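Local coordinates for N-terminal acetyltransferase-like protein (Chaetomium thermophilum, PDB 5NNP) that probably serves as the tetratricopeptide-repeat auxiliary subunit of a NatA-type N-terminal acetyltransferase, a helical scaffold that partners the catalytic subunit, at residues N456-A461 and E495-R500; K426-M431 and K450-N455; F489-G494 and H511-I516. All coordinates share one frame; numbering follows the deposited sequence.

Interaction 1: residues N456-A461 and E495-R500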
loop_
_atom_site.group_PDB
_atom_site.type_symbol
_atom_site.label_atom_id
_atom_site.label_comp_id
_atom_site.label_asym_id
_atom_site.label_seq_id
_atom_site.Cartn_x
_atom_site.Cartn_y
_atom_site.Cartn_z
ATOM N N ASN A 456 -16.700 9.504 21.478
ATOM C CA ASN A 456 -15.988 8.885 22.576
ATOM C C ASN A 456 -16.696 7.705 23.207
ATOM O O ASN A 456 -16.500 7.453 24.390
ATOM C CB ASN A 456 -15.675 9.915 23.653
ATOM C CG ASN A 456 -14.627 10.907 23.216
ATOM O OD1 ASN A 456 -14.007 10.742 22.169
ATOM N ND2 ASN A 456 -14.416 11.945 24.021
ATOM N N GLU A 457 -17.477 6.956 22.427
ATOM C CA GLU A 457 -18.108 5.744 22.956
ATOM C C GLU A 457 -17.391 4.474 22.505
ATOM O O GLU A 457 -17.930 3.694 21.713
ATOM C CB GLU A 457 -19.572 5.669 22.539
ATOM C CG GLU A 457 -20.469 6.710 23.174
ATOM C CD GLU A 457 -21.852 6.697 22.565
ATOM O OE1 GLU A 457 -22.735 6.002 23.115
ATOM O OE2 GLU A 457 -22.055 7.368 21.525
ATOM N N ASN A 458 -16.184 4.258 23.017
ATOM C CA ASN A 458 -15.339 3.156 22.550
ATOM C C ASN A 458 -15.996 1.793 22.664
ATOM O O ASN A 458 -16.043 1.021 21.708
ATOM C CB ASN A 458 -14.021 3.145 23.325
ATOM C CG ASN A 458 -13.265 4.444 23.181
ATOM O OD1 ASN A 458 -13.722 5.499 23.630
ATOM N ND2 ASN A 458 -12.119 4.385 22.529
ATOM N N GLU A 459 -16.502 1.499 23.848
ATOM C CA GLU A 459 -17.027 0.179 24.132
ATOM C C GLU A 459 -18.253 -0.116 23.258
ATOM O O GLU A 459 -18.437 -1.247 22.788
ATOM C CB GLU A 459 -17.333 0.053 25.629
ATOM C CG GLU A 459 -17.727 1.355 26.274
ATOM C CD GLU A 459 -16.569 2.092 26.915
ATOM O OE1 GLU A 459 -16.302 3.235 26.499
ATOM O OE2 GLU A 459 -15.949 1.552 27.855
ATOM N N LYS A 460 -19.068 0.910 23.012
ATOM C CA LYS A 460 -20.177 0.787 22.073
ATOM C C LYS A 460 -19.670 0.573 20.655
ATOM O O LYS A 460 -20.137 -0.335 19.959
ATOM C CB LYS A 460 -21.065 2.019 22.126
ATOM C CG LYS A 460 -22.414 1.898 21.419
ATOM C CD LYS A 460 -23.152 3.219 21.589
ATOM C CE LYS A 460 -24.650 3.094 21.645
ATOM N NZ LYS A 460 -25.160 4.379 22.195
ATOM N N ALA A 461 -18.714 1.400 20.219
ATOM C CA ALA A 461 -18.209 1.293 18.847
ATOM C C ALA A 461 -17.674 -0.111 18.581
ATOM O O ALA A 461 -17.929 -0.688 17.523
ATOM C CB ALA A 461 -17.138 2.328 18.580
ATOM N N GLU A 495 -7.255 7.446 19.519
ATOM C CA GLU A 495 -7.514 8.863 19.678
ATOM C C GLU A 495 -8.685 9.089 20.634
ATOM O O GLU A 495 -8.651 10.000 21.471
ATOM C CB GLU A 495 -7.765 9.508 18.311
ATOM C CG GLU A 495 -6.543 9.440 17.400
ATOM C CD GLU A 495 -6.746 10.079 16.039
ATOM O OE1 GLU A 495 -7.886 10.436 15.682
ATOM O OE2 GLU A 495 -5.748 10.234 15.315
ATOM N N ALA A 496 -9.700 8.237 20.536
ATOM C CA ALA A 496 -10.834 8.288 21.461
ATOM C C ALA A 496 -10.428 8.029 22.922
ATOM O O ALA A 496 -10.810 8.778 23.828
ATOM C CB ALA A 496 -11.886 7.294 21.035
ATOM N N TRP A 497 -9.676 6.953 23.145
ATOM C CA TRP A 497 -9.174 6.619 24.473
ATOM C C TRP A 497 -8.290 7.735 25.024
ATOM O O TRP A 497 -8.314 8.026 26.223
ATOM C CB TRP A 497 -8.390 5.300 24.450
ATOM C CG TRP A 497 -9.264 4.091 24.492
ATOM C CD1 TRP A 497 -9.329 3.091 23.566
ATOM C CD2 TRP A 497 -10.221 3.759 25.511
ATOM N NE1 TRP A 497 -10.266 2.155 23.946
ATOM C CE2 TRP A 497 -10.823 2.542 25.135
ATOM C CE3 TRP A 497 -10.618 4.367 26.704
ATOM C CZ2 TRP A 497 -11.807 1.925 25.912
ATOM C CZ3 TRP A 497 -11.599 3.751 27.475
ATOM C CH2 TRP A 497 -12.184 2.546 27.076
ATOM N N GLN A 498 -7.503 8.351 24.146
ATOM C CA GLN A 498 -6.657 9.460 24.555
ATOM C C GLN A 498 -7.529 10.613 25.014
ATOM O O GLN A 498 -7.244 11.228 26.031
ATOM C CB GLN A 498 -5.739 9.895 23.417
ATOM C CG GLN A 498 -4.708 10.929 23.789
ATOM C CD GLN A 498 -3.662 11.100 22.697
ATOM O OE1 GLN A 498 -3.361 10.165 21.943
ATOM N NE2 GLN A 498 -3.115 12.299 22.595
ATOM N N ARG A 499 -8.609 10.877 24.282
ATOM C CA ARG A 499 -9.536 11.950 24.628
ATOM C C ARG A 499 -10.220 11.719 25.969
ATOM O O ARG A 499 -10.683 12.665 26.610
ATOM C CB ARG A 499 -10.605 12.118 23.548
ATOM C CG ARG A 499 -10.128 12.812 22.291
ATOM C CD ARG A 499 -11.298 13.265 21.437
ATOM N NE ARG A 499 -12.072 12.149 20.892
ATOM C CZ ARG A 499 -11.753 11.488 19.782
ATOM N NH1 ARG A 499 -10.665 11.822 19.106
ATOM N NH2 ARG A 499 -12.519 10.490 19.354
ATOM N N ARG A 500 -10.301 10.460 26.381
ATOM C CA ARG A 500 -10.957 10.125 27.636
ATOM C C ARG A 500 -9.954 10.104 28.772
ATOM O O ARG A 500 -10.312 9.918 29.939
ATOM C CB ARG A 500 -11.666 8.782 27.526
ATOM C CG ARG A 500 -12.816 8.802 26.561
ATOM C CD ARG A 500 -13.284 7.397 26.243
ATOM N NE ARG A 500 -13.787 6.693 27.418
ATOM C CZ ARG A 500 -14.525 5.591 27.358
ATOM N NH1 ARG A 500 -14.847 5.077 26.179
ATOM N NH2 ARG A 500 -14.949 5.002 28.466
#

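Interaction 2: residues K426-M431 and K450-N455. With PO4 (phosphate ion), chain U.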
loop_
_atom_site.group_PDB
_atom_site.type_symbol
_atom_site.label_atom_id
_atom_site.label_comp_id
_atom_site.label_asym_id
_atom_site.label_seq_id
_atom_site.Cartn_x
_atom_site.Cartn_y
_atom_site.Cartn_z
ATOM N N LYS A 426 -25.977 13.431 18.518
ATOM C CA LYS A 426 -27.016 13.298 17.503
ATOM C C LYS A 426 -26.480 12.603 16.249
ATOM O O LYS A 426 -27.181 11.804 15.620
ATOM C CB LYS A 426 -27.579 14.672 17.149
ATOM C CG LYS A 426 -29.036 14.673 16.758
ATOM C CD LYS A 426 -29.429 16.036 16.209
ATOM C CE LYS A 426 -30.917 16.269 16.277
ATOM N NZ LYS A 426 -31.306 16.664 17.659
ATOM N N ALA A 427 -25.231 12.901 15.896
ATOM C CA ALA A 427 -24.624 12.333 14.699
ATOM C C ALA A 427 -24.422 10.823 14.838
ATOM O O ALA A 427 -24.636 10.081 13.888
ATOM C CB ALA A 427 -23.298 13.026 14.391
ATOM N N ALA A 428 -24.014 10.361 16.015
ATOM C CA ALA A 428 -23.817 8.928 16.226
ATOM C C ALA A 428 -25.163 8.201 16.331
ATOM O O ALA A 428 -25.347 7.110 15.806
ATOM C CB ALA A 428 -22.957 8.674 17.472
ATOM N N GLU A 429 -26.121 8.813 17.002
ATOM C CA GLU A 429 -27.449 8.215 17.081
ATOM C C GLU A 429 -28.045 8.027 15.677
ATOM O O GLU A 429 -28.613 6.979 15.379
ATOM C CB GLU A 429 -28.366 9.067 17.952
ATOM C CG GLU A 429 -29.730 8.434 18.201
ATOM C CD GLU A 429 -30.655 9.299 19.060
ATOM O OE1 GLU A 429 -30.303 10.468 19.334
ATOM O OE2 GLU A 429 -31.731 8.803 19.459
ATOM N N THR A 430 -27.887 9.030 14.812
ATOM C CA THR A 430 -28.466 8.986 13.471
ATOM C C THR A 430 -27.730 8.027 12.532
ATOM O O THR A 430 -28.350 7.325 11.728
ATOM C CB THR A 430 -28.503 10.390 12.847
ATOM O OG1 THR A 430 -29.445 11.190 13.568
ATOM C CG2 THR A 430 -28.931 10.334 11.394
ATOM N N MET A 431 -26.409 7.977 12.634
ATOM C CA MET A 431 -25.646 7.072 11.790
ATOM C C MET A 431 -25.955 5.647 12.171
ATOM O O MET A 431 -26.020 4.774 11.316
ATOM C CB MET A 431 -24.150 7.318 11.909
ATOM C CG MET A 431 -23.343 6.635 10.813
ATOM S SD MET A 431 -23.636 7.322 9.168
ATOM C CE MET A 431 -22.718 8.856 9.249
ATOM N N LYS A 450 -17.392 4.476 13.706
ATOM C CA LYS A 450 -16.503 5.622 13.655
ATOM C C LYS A 450 -17.149 6.798 14.356
ATOM O O LYS A 450 -16.532 7.449 15.212
ATOM C CB LYS A 450 -16.160 5.987 12.211
ATOM C CG LYS A 450 -15.301 7.244 12.067
ATOM C CD LYS A 450 -15.240 7.699 10.612
ATOM C CE LYS A 450 -14.416 8.970 10.436
ATOM N NZ LYS A 450 -14.140 9.235 8.994
ATOM N N TYR A 451 -18.402 7.062 13.995
ATOM C CA TYR A 451 -19.161 8.138 14.627
ATOM C C TYR A 451 -19.289 7.954 16.147
ATOM O O TYR A 451 -19.228 8.917 16.904
ATOM C CB TYR A 451 -20.535 8.264 13.969
ATOM C CG TYR A 451 -20.482 9.181 12.771
ATOM C CD1 TYR A 451 -19.481 9.041 11.825
ATOM C CD2 TYR A 451 -21.404 10.206 12.603
ATOM C CE1 TYR A 451 -19.399 9.883 10.742
ATOM C CE2 TYR A 451 -21.332 11.054 11.512
ATOM C CZ TYR A 451 -20.323 10.889 10.591
ATOM O OH TYR A 451 -20.237 11.730 9.506
ATOM N N GLN A 452 -19.423 6.719 16.596
ATOM C CA GLN A 452 -19.490 6.460 18.021
ATOM C C GLN A 452 -18.149 6.756 18.701
ATOM O O GLN A 452 -18.117 7.361 19.785
ATOM C CB GLN A 452 -19.952 5.022 18.260
ATOM C CG GLN A 452 -21.433 4.826 17.893
ATOM C CD GLN A 452 -21.858 3.369 17.780
ATOM O OE1 GLN A 452 -21.023 2.462 17.792
ATOM N NE2 GLN A 452 -23.170 3.138 17.668
ATOM N N LEU A 453 -17.049 6.356 18.062
ATOM C CA LEU A 453 -15.718 6.713 18.551
ATOM C C LEU A 453 -15.509 8.229 18.531
ATOM O O LEU A 453 -14.901 8.789 19.435
ATOM C CB LEU A 453 -14.629 6.025 17.727
ATOM C CG LEU A 453 -14.590 4.500 17.800
ATOM C CD1 LEU A 453 -13.564 3.972 16.835
ATOM C CD2 LEU A 453 -14.271 4.035 19.203
ATOM N N ARG A 454 -16.004 8.889 17.493
ATOM C CA ARG A 454 -15.959 10.346 17.448
ATOM C C ARG A 454 -16.743 10.952 18.612
ATOM O O ARG A 454 -16.443 12.061 19.048
ATOM C CB ARG A 454 -16.502 10.868 16.115
ATOM C CG ARG A 454 -15.598 10.600 14.938
ATOM C CD ARG A 454 -14.231 11.210 15.163
ATOM N NE ARG A 454 -13.300 10.923 14.074
ATOM C CZ ARG A 454 -13.198 11.636 12.956
ATOM N NH1 ARG A 454 -13.987 12.677 12.752
ATOM N NH2 ARG A 454 -12.306 11.303 12.034
ATOM N N ASN A 455 -17.737 10.220 19.111
ATOM C CA ASN A 455 -18.487 10.631 20.297
ATOM C C ASN A 455 -17.919 10.012 21.582
ATOM O O ASN A 455 -18.562 10.003 22.621
ATOM C CB ASN A 455 -19.956 10.260 20.144
ATOM C CG ASN A 455 -20.836 10.935 21.167
ATOM O OD1 ASN A 455 -20.579 12.058 21.575
ATOM N ND2 ASN A 455 -21.890 10.257 21.573
HETATM P P PO4 U . -17.311 11.050 7.256
HETATM O O1 PO4 U . -18.486 11.377 8.143
HETATM O O2 PO4 U . -16.417 12.268 7.186
HETATM O O3 PO4 U . -16.522 9.890 7.824
HETATM O O4 PO4 U . -17.823 10.677 5.884
#

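Interaction 3: residues F489-G494 and H511-I516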
loop_
_atom_site.group_PDB
_atom_site.type_symbol
_atom_site.label_atom_id
_atom_site.label_comp_id
_atom_site.label_asym_id
_atom_site.label_seq_id
_atom_site.Cartn_x
_atom_site.Cartn_y
_atom_site.Cartn_z
ATOM N N PHE A 489 -9.572 1.646 12.399
ATOM C CA PHE A 489 -10.264 1.488 13.662
ATOM C C PHE A 489 -9.291 1.625 14.825
ATOM O O PHE A 489 -9.594 2.287 15.810
ATOM C CB PHE A 489 -10.996 0.152 13.764
ATOM C CG PHE A 489 -11.664 -0.036 15.088
ATOM C CD1 PHE A 489 -12.883 0.571 15.351
ATOM C CD2 PHE A 489 -11.063 -0.774 16.089
ATOM C CE1 PHE A 489 -13.497 0.421 16.560
ATOM C CE2 PHE A 489 -11.686 -0.920 17.322
ATOM C CZ PHE A 489 -12.903 -0.318 17.550
ATOM N N LEU A 490 -8.127 0.986 14.707
ATOM C CA LEU A 490 -7.115 1.050 15.759
ATOM C C LEU A 490 -6.724 2.500 16.047
ATOM O O LEU A 490 -6.627 2.899 17.209
ATOM C CB LEU A 490 -5.883 0.228 15.384
ATOM C CG LEU A 490 -6.020 -1.303 15.361
ATOM C CD1 LEU A 490 -4.731 -1.961 14.875
ATOM C CD2 LEU A 490 -6.399 -1.849 16.711
ATOM N N THR A 491 -6.531 3.295 14.997
ATOM C CA THR A 491 -6.149 4.695 15.182
ATOM C C THR A 491 -7.275 5.487 15.849
ATOM O O THR A 491 -7.046 6.193 16.833
ATOM C CB THR A 491 -5.777 5.371 13.853
ATOM O OG1 THR A 491 -4.809 4.577 13.163
ATOM C CG2 THR A 491 -5.187 6.742 14.106
ATOM N N GLU A 492 -8.486 5.365 15.306
ATOM C CA GLU A 492 -9.659 6.033 15.865
ATOM C C GLU A 492 -9.906 5.639 17.319
ATOM O O GLU A 492 -10.191 6.477 18.169
ATOM C CB GLU A 492 -10.894 5.706 15.026
ATOM C CG GLU A 492 -10.961 6.463 13.714
ATOM C CD GLU A 492 -11.167 7.945 13.917
ATOM O OE1 GLU A 492 -10.871 8.718 12.996
ATOM O OE2 GLU A 492 -11.645 8.348 15.001
ATOM N N ASP A 493 -9.798 4.347 17.601
ATOM C CA ASP A 493 -9.975 3.843 18.954
ATOM C C ASP A 493 -8.962 4.474 19.906
ATOM O O ASP A 493 -9.291 4.804 21.043
ATOM C CB ASP A 493 -9.844 2.322 18.981
ATOM C CG ASP A 493 -10.320 1.715 20.288
ATOM O OD1 ASP A 493 -11.358 2.163 20.820
ATOM O OD2 ASP A 493 -9.660 0.778 20.781
ATOM N N GLY A 494 -7.732 4.635 19.434
ATOM C CA GLY A 494 -6.676 5.213 20.241
ATOM C C GLY A 494 -6.939 6.672 20.552
ATOM O O GLY A 494 -6.866 7.090 21.709
ATOM N N HIS A 511 0.965 1.789 19.325
ATOM C CA HIS A 511 1.993 0.764 19.197
ATOM C C HIS A 511 1.554 -0.382 18.278
ATOM O O HIS A 511 2.366 -0.936 17.539
ATOM C CB HIS A 511 2.389 0.226 20.569
ATOM C CG HIS A 511 3.421 1.060 21.254
ATOM N ND1 HIS A 511 4.735 0.666 21.376
ATOM C CD2 HIS A 511 3.338 2.280 21.833
ATOM C CE1 HIS A 511 5.415 1.602 22.011
ATOM N NE2 HIS A 511 4.590 2.593 22.297
ATOM N N THR A 512 0.274 -0.729 18.309
ATOM C CA THR A 512 -0.212 -1.800 17.451
ATOM C C THR A 512 -0.128 -1.439 15.962
ATOM O O THR A 512 0.255 -2.273 15.142
ATOM C CB THR A 512 -1.650 -2.185 17.833
ATOM O OG1 THR A 512 -1.623 -2.770 19.133
ATOM C CG2 THR A 512 -2.246 -3.192 16.862
ATOM N N VAL A 513 -0.479 -0.205 15.616
ATOM C CA VAL A 513 -0.322 0.279 14.248
ATOM C C VAL A 513 1.160 0.290 13.817
ATOM O O VAL A 513 1.496 0.015 12.673
ATOM C CB VAL A 513 -0.915 1.684 14.108
ATOM C CG1 VAL A 513 -0.523 2.325 12.795
ATOM C CG2 VAL A 513 -2.424 1.623 14.266
ATOM N N PHE A 514 2.040 0.614 14.747
ATOM C CA PHE A 514 3.468 0.587 14.485
ATOM C C PHE A 514 3.918 -0.848 14.125
ATOM O O PHE A 514 4.678 -1.053 13.176
ATOM C CB PHE A 514 4.213 1.129 15.715
ATOM C CG PHE A 514 5.690 1.239 15.540
ATOM C CD1 PHE A 514 6.518 0.147 15.803
ATOM C CD2 PHE A 514 6.266 2.439 15.131
ATOM C CE1 PHE A 514 7.898 0.245 15.659
ATOM C CE2 PHE A 514 7.658 2.549 14.975
ATOM C CZ PHE A 514 8.472 1.451 15.233
ATOM N N SER A 515 3.419 -1.833 14.870
ATOM C CA SER A 515 3.741 -3.237 14.640
ATOM C C SER A 515 3.186 -3.788 13.335
ATOM O O SER A 515 3.815 -4.642 12.691
ATOM C CB SER A 515 3.224 -4.077 15.782
ATOM O OG SER A 515 4.105 -3.968 16.880
ATOM N N ILE A 516 2.003 -3.313 12.957
ATOM C CA ILE A 516 1.435 -3.670 11.671
ATOM C C ILE A 516 2.384 -3.236 10.566
ATOM O O ILE A 516 2.555 -3.959 9.581
ATOM C CB ILE A 516 0.043 -3.041 11.464
ATOM C CG1 ILE A 516 -0.971 -3.728 12.374
ATOM C CG2 ILE A 516 -0.406 -3.172 10.036
ATOM C CD1 ILE A 516 -2.305 -3.003 12.442
#

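Interaction 1: residues N456-A461 and E495-R500
Asn456 meets Arg499 through its side-chain oxygen. Arg499 NE donates to Asn456 OD1 at 2.7 Å, in the carbonyl plane and on a lone pair. The amide and guanidinium planes are 12° apart, so the two groups are nearly coplanar, with OD1 at the guanidinium edge. Arg499 NH2 adds a weak bond to the same oxygen and also donates to Leu453 O in the preceding helix. Glu495 O and Ala496 CA lie over one face of this guanidinium, toward its rim.

Asn458 comes next, its CB pointing at helix 487-499. Its ND2 sits over one face of the Trp497 indole, 3.1 Å above the ring plane and offset toward the rim. ND2 also comes to 3.3 Å from Ala496 CB. It donates to Asp493 OD1, one turn before Trp497. Asn458 OD1 takes a bond from Arg500 NH1 at 2.8 Å. That donor stands above the carbonyl plane, 39° out of it.

Glu459 then forms a salt bridge to Arg500, with OE1 at the edge of the guanidinium. Arg500 NH2 to Glu459 OE1 is a weak bond of 3.0 Å; the modelled NH1 distance is too short to rely on. The Arg500 chain bends at chi3 (63°), which turns NE out of the extended line. Trp497 CZ3 lies over the centre of this guanidinium, 3.5 Å from its plane. An alanine in place of Trp497 would probably leave Asn458 ND2 uncovered on that side and the Arg500 guanidinium freer to turn.

Asn456 and Glu457 link two helices of the repeat superhelix, and side chains after them pack on the C-terminal end of helix 487-499. Asn456, with positive phi, is the C-prime residue of a Schellman motif ending helix 442-454, and Glu457 is the N-cap of helix 458-465.

Interaction 2: residues K426-M431 and K450-N455
Tyr451 packs against Ala427, Ala428 and Met431 where two helices of the tetratricopeptide-like superhelix run antiparallel. The segment axes approach to 8.5 Å, with a signed crossing angle of -162°. The small side chains of Ala427 and Ala428 are consistent with this close approach.

The tightly packed part centres on the Tyr451 ring. Met431 CE lies over one face, offset toward the rim, and is 3.6 Å from the ring centroid. This is a CH-pi contact. The Met431 chain bends at chi2 and again at chi3 (75°), and the second bend sets CE above the ring. Met431 SD stands farther off, 4.9 Å from the same centroid, in a Met-aromatic contact. At the ring edge, near its plane, Ala427 O approaches Tyr451 CD2 at 3.5 Å. Ala427 CB also touches that carbon. Ala428 CB rests on the backbone of Tyr451, 3.8 Å from Tyr451 O.

The packing is looser toward the C-terminal end of helix 442-454. There Ala428 CB is 4.3 Å from Asn455 CB. The amide of Asn455 turns to Glu457, and that of Gln452 to Thr464, so neither polar end is used in this contact. Helix 408-421 adds to the packing: Ala415 touches Met431 and Lys419 touches Tyr451.

The polar side lies past the tyrosine hydroxyl. A phosphate ion, probably from the crystallisation liquor, sits there and is also bonded by Arg416. Its approach to the hydroxyl is modelled too close to interpret. Lys450, with its chain extended, reaches the ion from helix 442-454: Lys450 NZ donates to phosphate O3 at 2.7 Å.

Interaction 3: residues F489-G494 and H511-I516
Leu490 meets Thr512, Val513 and Ile516 with no flat group between them. The rings of both segments face elsewhere. Phe489 has Asp493 CB over one face, 4.1 Å above the ring plane and toward the rim, and it packs on Leu453 and Leu481. His511 and Phe514 both meet Phe661, His511 in an edge-to-face pair.

The contact itself is made mostly by aliphatic branches. Leu490 CD1 makes the two nearest contacts. It touches Thr512 CG2 at 3.4 Å, and these two side chains cross at about a right angle. It also meets Ile516 CD1 at 3.6 Å, tip to tip. Nearer the backbone, Leu490 CB lies 3.9 Å from Val513 CG2. The same methyl of Val513 is 4.0 Å from Thr491 OG1, where the two side chains again cross at about a right angle.

Both threonine hydroxyls are bonded to a carbonyl of their own helix. In Thr512, CG2 is anti to the backbone N while OG1 lies beside it (chi1 -67°). The methyl can therefore face Leu490 while OG1 bonds to Lys508 O. Thr491 OG1 likewise bonds to Ile487 O.

Helices 487-499 and 503-523 are antiparallel neighbours of the superhelix, with segment axes 9.7 Å apart and 160° between their directions. Helix 554-572 touches both Thr491 and Val513.

No hydrogen bond spans the two segments. The polar tie between the helices lies beside the contact, in a salt bridge of Asp493 with Arg509. The contact itself is apolar packing without a directional bond, so it probably depends on shape fit.

Interactions 2 and 3 are buried packing between antiparallel helix pairs, while interaction 1 is partly buried and charged. Their chemistry follows. Interaction 3 is mainly aliphatic, interaction 2 centres on one aromatic ring, and interaction 1 relies on amides, a carboxylate and guanidinium groups. Interactions 1 and 3 share helix 487-499: its N-terminal half makes the buried contact and its C-terminal end carries the polar grip. Asn458 of the first reaches Asp493 of the third. Interactions 1 and 2 follow in series, joined where Glu457 N meets Gln452 O. Arg454 also pairs with Glu492, linking the segments of interactions 2 and 3, whose centres lie about 20 Å apart.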